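Side-chain contacts in A putative transcriptional regulator (Rhodococcus sp., PDB 2HKU), which probably binds DNA as a TetR-family transcriptional regulator with a helix-turn-helix head on an all-helical body: residues D23-A28 with N54-Y59; A73-A78 with R136-S141. All blocks are in the same frame, centred on the assembly; numbering follows the deposited sequence.

Contact 1 closes first along the chain, bringing 23-28 of helix 21-36 against 54-59 of helix 53-60 inside the predicted DNA-binding head. Contact 2 follows in series, setting 73-78 of helix 63-87 beside 136-141 of helix 125-152, close to the middle of the chain. The centres of the two contacts lie about 22 Å apart. Helix 63-87 comes directly after helix 53-60 and carries the chain from the head into the body, as in other TetR-family proteins. The two contacts also meet: Phe26 CZ packs 3.6 Å from Ala73 CB, so the first helix of the head rests on the same long helix that contact 2 ties to the C-terminal part.

Contact 1: residues D23-A28 with N54-Y59; sequences DALFTA and NQVTYY
Leu25 reaches from helix 21-36 to helix 53-60 and does nearly all the work here, with both methyls against Val56 CG2. The tight spot is Leu25 CD2 to Val56 CG2, 3.6 Å; Leu25 CD1 sits 3.9 Å from the same methyl. With CG anti to its own carbonyl carbon (chi1 -83°), Leu25 carries its fork over to the valine, where the two side chains meet at a slant. CD1 also lies against the first turn of helix 53-60, 3.9 Å from the carbonyl carbon of Gln55 and 4.0 Å from Gln55 CB. The short axes run 10.8 Å apart and at 100° to each other, and Leu25 is the residue of 23-28 that spans the distance. This is the three-helix head of a TetR-type regulator: helix 53-60 is the second helix of the predicted helix-turn-helix, and Ile45 and Ala51 pack on Leu25 while Ile42 and Cys46 pack on Val56, making one apolar core. Leu25 and Val56 are buried; Tyr59 and Gln55, on the looser side, are partly open to solvent. Leu25 CD1 comes obliquely to the tyrosine ring, 4.4 Å from Tyr59 CD2, and Tyr59 also touches Gln20 and Arg22. Gln55 CB brushes the leucine, whereas its amide oxygen OE1 accepts a hydrogen bond from His52 N, which ties the polar end back to the turn before its helix.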
loop_
_atom_site.group_PDB
_atom_site.type_symbol
_atom_site.label_atom_id
_atom_site.label_comp_id
_atom_site.label_asym_id
_atom_site.label_seq_id
_atom_site.Cartn_x
_atom_site.Cartn_y
_atom_site.Cartn_z
ATOM N N ASP A 23 -8.004 -15.482 24.427
ATOM C CA ASP A 23 -6.678 -15.748 23.851
ATOM C C ASP A 23 -6.650 -16.901 22.824
ATOM O O ASP A 23 -5.932 -16.820 21.791
ATOM C CB ASP A 23 -5.593 -15.993 24.921
ATOM C CG ASP A 23 -5.393 -14.814 25.857
ATOM O OD1 ASP A 23 -5.591 -13.637 25.453
ATOM O OD2 ASP A 23 -5.002 -15.075 27.025
ATOM N N ALA A 24 -7.435 -17.951 23.098
ATOM C CA ALA A 24 -7.519 -19.090 22.180
ATOM C C ALA A 24 -8.047 -18.627 20.803
ATOM O O ALA A 24 -7.522 -18.996 19.766
ATOM C CB ALA A 24 -8.401 -20.249 22.765
ATOM N N LEU A 25 -9.091 -17.828 20.835
ATOM C CA LEU A 25 -9.704 -17.239 19.619
ATOM C C LEU A 25 -8.714 -16.362 18.828
ATOM O O LEU A 25 -8.499 -16.522 17.594
ATOM C CB LEU A 25 -10.953 -16.450 20.023
ATOM C CG LEU A 25 -12.204 -17.303 20.187
ATOM C CD1 LEU A 25 -13.320 -16.430 20.737
ATOM C CD2 LEU A 25 -12.644 -17.897 18.838
ATOM N N PHE A 26 -8.029 -15.517 19.593
ATOM C CA PHE A 26 -7.091 -14.580 19.028
ATOM C C PHE A 26 -5.989 -15.276 18.297
ATOM O O PHE A 26 -5.678 -14.939 17.159
ATOM C CB PHE A 26 -6.590 -13.586 20.070
ATOM C CG PHE A 26 -6.126 -12.260 19.454
ATOM C CD1 PHE A 26 -7.039 -11.245 19.201
ATOM C CD2 PHE A 26 -4.782 -12.038 19.132
ATOM C CE1 PHE A 26 -6.623 -10.040 18.654
ATOM C CE2 PHE A 26 -4.376 -10.810 18.585
ATOM C CZ PHE A 26 -5.274 -9.839 18.371
ATOM N N THR A 27 -5.401 -16.297 18.930
ATOM C CA THR A 27 -4.354 -17.094 18.308
ATOM C C THR A 27 -4.821 -17.838 17.059
ATOM O O THR A 27 -4.124 -17.851 16.088
ATOM C CB THR A 27 -3.737 -18.101 19.372
ATOM O OG1 THR A 27 -3.112 -17.305 20.400
ATOM C CG2 THR A 27 -2.697 -19.027 18.765
ATOM N N ALA A 28 -5.981 -18.500 17.113
ATOM C CA ALA A 28 -6.420 -19.300 16.004
ATOM C C ALA A 28 -6.682 -18.305 14.866
ATOM O O ALA A 28 -6.233 -18.497 13.751
ATOM C CB ALA A 28 -7.680 -20.002 16.367
ATOM N N ASN A 54 -20.492 -18.515 19.902
ATOM C CA ASN A 54 -20.935 -17.443 20.822
ATOM C C ASN A 54 -19.845 -16.585 21.463
ATOM O O ASN A 54 -20.091 -15.434 21.836
ATOM C CB ASN A 54 -21.728 -18.038 21.986
ATOM C CG ASN A 54 -23.097 -18.468 21.575
ATOM O OD1 ASN A 54 -23.715 -17.847 20.692
ATOM N ND2 ASN A 54 -23.589 -19.536 22.197
ATOM N N GLN A 55 -18.678 -17.186 21.671
ATOM C CA GLN A 55 -17.580 -16.509 22.333
ATOM C C GLN A 55 -17.024 -15.417 21.401
ATOM O O GLN A 55 -16.560 -14.377 21.870
ATOM C CB GLN A 55 -16.534 -17.557 22.822
ATOM C CG GLN A 55 -17.272 -18.654 23.638
ATOM C CD GLN A 55 -16.369 -19.619 24.367
ATOM O OE1 GLN A 55 -16.004 -20.688 23.836
ATOM N NE2 GLN A 55 -16.030 -19.280 25.617
ATOM N N VAL A 56 -17.134 -15.638 20.092
ATOM C CA VAL A 56 -16.751 -14.611 19.140
ATOM C C VAL A 56 -17.575 -13.326 19.287
ATOM O O VAL A 56 -17.016 -12.230 19.394
ATOM C CB VAL A 56 -16.692 -15.160 17.705
ATOM C CG1 VAL A 56 -16.284 -14.065 16.718
ATOM C CG2 VAL A 56 -15.675 -16.230 17.695
ATOM N N THR A 57 -18.890 -13.464 19.370
ATOM C CA THR A 57 -19.735 -12.285 19.543
ATOM C C THR A 57 -19.530 -11.654 20.946
ATOM O O THR A 57 -19.499 -10.425 21.066
ATOM C CB THR A 57 -21.226 -12.500 19.096
ATOM O OG1 THR A 57 -21.945 -13.203 20.086
ATOM C CG2 THR A 57 -21.308 -13.318 17.853
ATOM N N TYR A 58 -19.326 -12.504 21.964
ATOM C CA TYR A 58 -19.000 -12.092 23.328
ATOM C C TYR A 58 -17.724 -11.267 23.441
ATOM O O TYR A 58 -17.732 -10.150 23.977
ATOM C CB TYR A 58 -18.822 -13.336 24.202
ATOM C CG TYR A 58 -18.850 -13.085 25.700
ATOM C CD1 TYR A 58 -19.877 -12.321 26.301
ATOM C CD2 TYR A 58 -17.882 -13.651 26.527
ATOM C CE1 TYR A 58 -19.915 -12.118 27.693
ATOM C CE2 TYR A 58 -17.910 -13.466 27.907
ATOM C CZ TYR A 58 -18.923 -12.705 28.486
ATOM O OH TYR A 58 -18.921 -12.530 29.862
ATOM N N TYR A 59 -16.621 -11.836 22.972
ATOM C CA TYR A 59 -15.327 -11.177 23.063
ATOM C C TYR A 59 -15.053 -10.103 22.013
ATOM O O TYR A 59 -14.198 -9.241 22.253
ATOM C CB TYR A 59 -14.206 -12.202 23.135
ATOM C CG TYR A 59 -14.245 -12.950 24.404
ATOM C CD1 TYR A 59 -14.083 -12.280 25.644
ATOM C CD2 TYR A 59 -14.476 -14.322 24.418
ATOM C CE1 TYR A 59 -14.135 -12.974 26.870
ATOM C CE2 TYR A 59 -14.533 -15.030 25.636
ATOM C CZ TYR A 59 -14.351 -14.344 26.846
ATOM O OH TYR A 59 -14.407 -15.048 28.019
#

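Contact 2: residues A73-A78 with R136-S141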
loop_
_atom_site.group_PDB
_atom_site.type_symbol
_atom_site.label_atom_id
_atom_site.label_comp_id
_atom_site.label_asym_id
_atom_site.label_seq_id
_atom_site.Cartn_x
_atom_site.Cartn_y
_atom_site.Cartn_z
ATOM N N ALA A 73 -2.767 -5.980 15.857
ATOM C CA ALA A 73 -1.749 -6.737 16.695
ATOM C C ALA A 73 -0.654 -7.362 15.870
ATOM O O ALA A 73 0.529 -7.191 16.162
ATOM C CB ALA A 73 -2.420 -7.742 17.558
ATOM N N ALA A 74 -1.014 -7.992 14.750
ATOM C CA ALA A 74 0.001 -8.527 13.807
ATOM C C ALA A 74 0.989 -7.539 13.292
ATOM O O ALA A 74 2.187 -7.754 13.335
ATOM C CB ALA A 74 -0.684 -9.308 12.614
ATOM N N VAL A 75 0.540 -6.413 12.752
ATOM C CA VAL A 75 1.484 -5.440 12.292
ATOM C C VAL A 75 2.306 -4.732 13.405
ATOM O O VAL A 75 3.457 -4.343 13.178
ATOM C CB VAL A 75 0.807 -4.311 11.313
ATOM C CG1 VAL A 75 -0.006 -3.232 12.148
ATOM C CG2 VAL A 75 1.881 -3.650 10.536
ATOM N N LEU A 76 1.709 -4.471 14.554
ATOM C CA LEU A 76 2.442 -3.949 15.709
ATOM C C LEU A 76 3.545 -4.907 16.165
ATOM O O LEU A 76 4.672 -4.502 16.461
ATOM C CB LEU A 76 1.448 -3.737 16.874
ATOM C CG LEU A 76 0.576 -2.480 16.587
ATOM C CD1 LEU A 76 -0.429 -2.258 17.681
ATOM C CD2 LEU A 76 1.462 -1.351 16.547
ATOM N N ARG A 77 3.175 -6.170 16.222
ATOM C CA ARG A 77 4.141 -7.188 16.631
ATOM C C ARG A 77 5.234 -7.326 15.585
ATOM O O ARG A 77 6.464 -7.333 15.890
ATOM C CB ARG A 77 3.383 -8.481 16.942
ATOM C CG ARG A 77 2.520 -8.344 18.245
ATOM C CD ARG A 77 2.206 -9.721 18.860
ATOM N NE ARG A 77 1.744 -9.606 20.285
ATOM C CZ ARG A 77 0.472 -9.502 20.674
ATOM N NH1 ARG A 77 -0.512 -9.490 19.787
ATOM N NH2 ARG A 77 0.179 -9.395 21.961
ATOM N N ALA A 78 4.834 -7.423 14.306
ATOM C CA ALA A 78 5.846 -7.295 13.185
ATOM C C ALA A 78 6.746 -6.102 13.233
ATOM O O ALA A 78 7.945 -6.218 13.035
ATOM C CB ALA A 78 5.161 -7.345 11.800
ATOM N N ARG A 136 -0.874 5.576 14.019
ATOM C CA ARG A 136 -0.094 6.562 14.768
ATOM C C ARG A 136 1.027 5.894 15.537
ATOM O O ARG A 136 2.105 6.468 15.663
ATOM C CB ARG A 136 -0.992 7.194 15.828
ATOM C CG ARG A 136 -1.867 8.283 15.201
ATOM C CD ARG A 136 -2.949 8.902 16.244
ATOM N NE ARG A 136 -3.632 10.061 15.596
ATOM C CZ ARG A 136 -3.126 11.260 15.323
ATOM N NH1 ARG A 136 -1.854 11.561 15.589
ATOM N NH2 ARG A 136 -3.913 12.213 14.762
ATOM N N THR A 137 0.745 4.732 16.113
ATOM C CA THR A 137 1.778 3.980 16.940
ATOM C C THR A 137 2.923 3.495 16.055
ATOM O O THR A 137 4.089 3.534 16.492
ATOM C CB THR A 137 1.155 2.758 17.648
ATOM O OG1 THR A 137 0.106 3.172 18.555
ATOM C CG2 THR A 137 2.227 1.895 18.498
ATOM N N LEU A 138 2.605 2.930 14.851
ATOM C CA LEU A 138 3.663 2.529 13.891
ATOM C C LEU A 138 4.503 3.755 13.566
ATOM O O LEU A 138 5.740 3.696 13.572
ATOM C CB LEU A 138 3.074 1.964 12.584
ATOM C CG LEU A 138 2.318 0.652 12.617
ATOM C CD1 LEU A 138 1.675 0.147 11.310
ATOM C CD2 LEU A 138 3.380 -0.466 13.146
ATOM N N HIS A 139 3.849 4.881 13.280
ATOM C CA HIS A 139 4.576 6.100 12.906
ATOM C C HIS A 139 5.414 6.728 14.051
ATOM O O HIS A 139 6.585 7.118 13.835
ATOM C CB HIS A 139 3.571 7.165 12.374
ATOM C CG HIS A 139 2.954 6.816 11.029
ATOM N ND1 HIS A 139 1.717 7.272 10.631
ATOM C CD2 HIS A 139 3.454 6.151 9.965
ATOM C CE1 HIS A 139 1.458 6.859 9.397
ATOM N NE2 HIS A 139 2.510 6.204 8.957
ATOM N N SER A 140 4.871 6.708 15.271
ATOM C CA SER A 140 5.680 7.100 16.488
ATOM C C SER A 140 6.853 6.143 16.652
ATOM O O SER A 140 7.987 6.554 16.949
ATOM C CB SER A 140 4.796 7.024 17.785
ATOM O OG SER A 140 3.893 8.085 17.625
ATOM N N SER A 141 6.552 4.882 16.502
ATOM C CA SER A 141 7.542 3.889 16.691
ATOM C C SER A 141 8.707 4.126 15.698
ATOM O O SER A 141 9.863 3.912 16.059
ATOM C CB SER A 141 6.971 2.460 16.601
ATOM O OG SER A 141 6.876 2.074 15.213
#
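Leu138 points its two methyls at different neighbours on helix 63-87, CD1 to Val75 and CD2 to Leu76. The pairing joins the long helix leaving the TetR-type head to helix 125-152 of the C-terminal part, and the two short segments run almost parallel, 5° apart, with their axes 10.5 Å from each other. Val75 meets Leu138 at a slant: Leu138 CD1 lies 3.9 Å from Val75 CG1 and just as far from Val75 CG2, and so faces the fork of the valine. Chi1 of 77° sets Val75 CG1 between the backbone N and the carbonyl carbon, leaving CG2 anti to N, and in this rotation both branches touch the leucine. Leu76 also runs obliquely to Leu138, its CD2 4.0 Å from Leu138 CD2, but lies about square to Thr137. That outer pair is only partly buried on the leucine side and exposed at the threonine, whose OG1 hydrogen-bonds Asp133 O one turn back along its own helix. Inward, Phe114 packs on both Val75 and Leu138, and Trp169 and Phe173 of helix 161-181 add to the cover of the leucine. Cut back to an alanine, Leu138 would probably leave the fork of Val75 and Leu76 CD2 without their shared partner and open a gap beside Phe114. At the outer margin Leu76 CD2 lies 3.9 Å from the threonine methyl, Thr137 CG2.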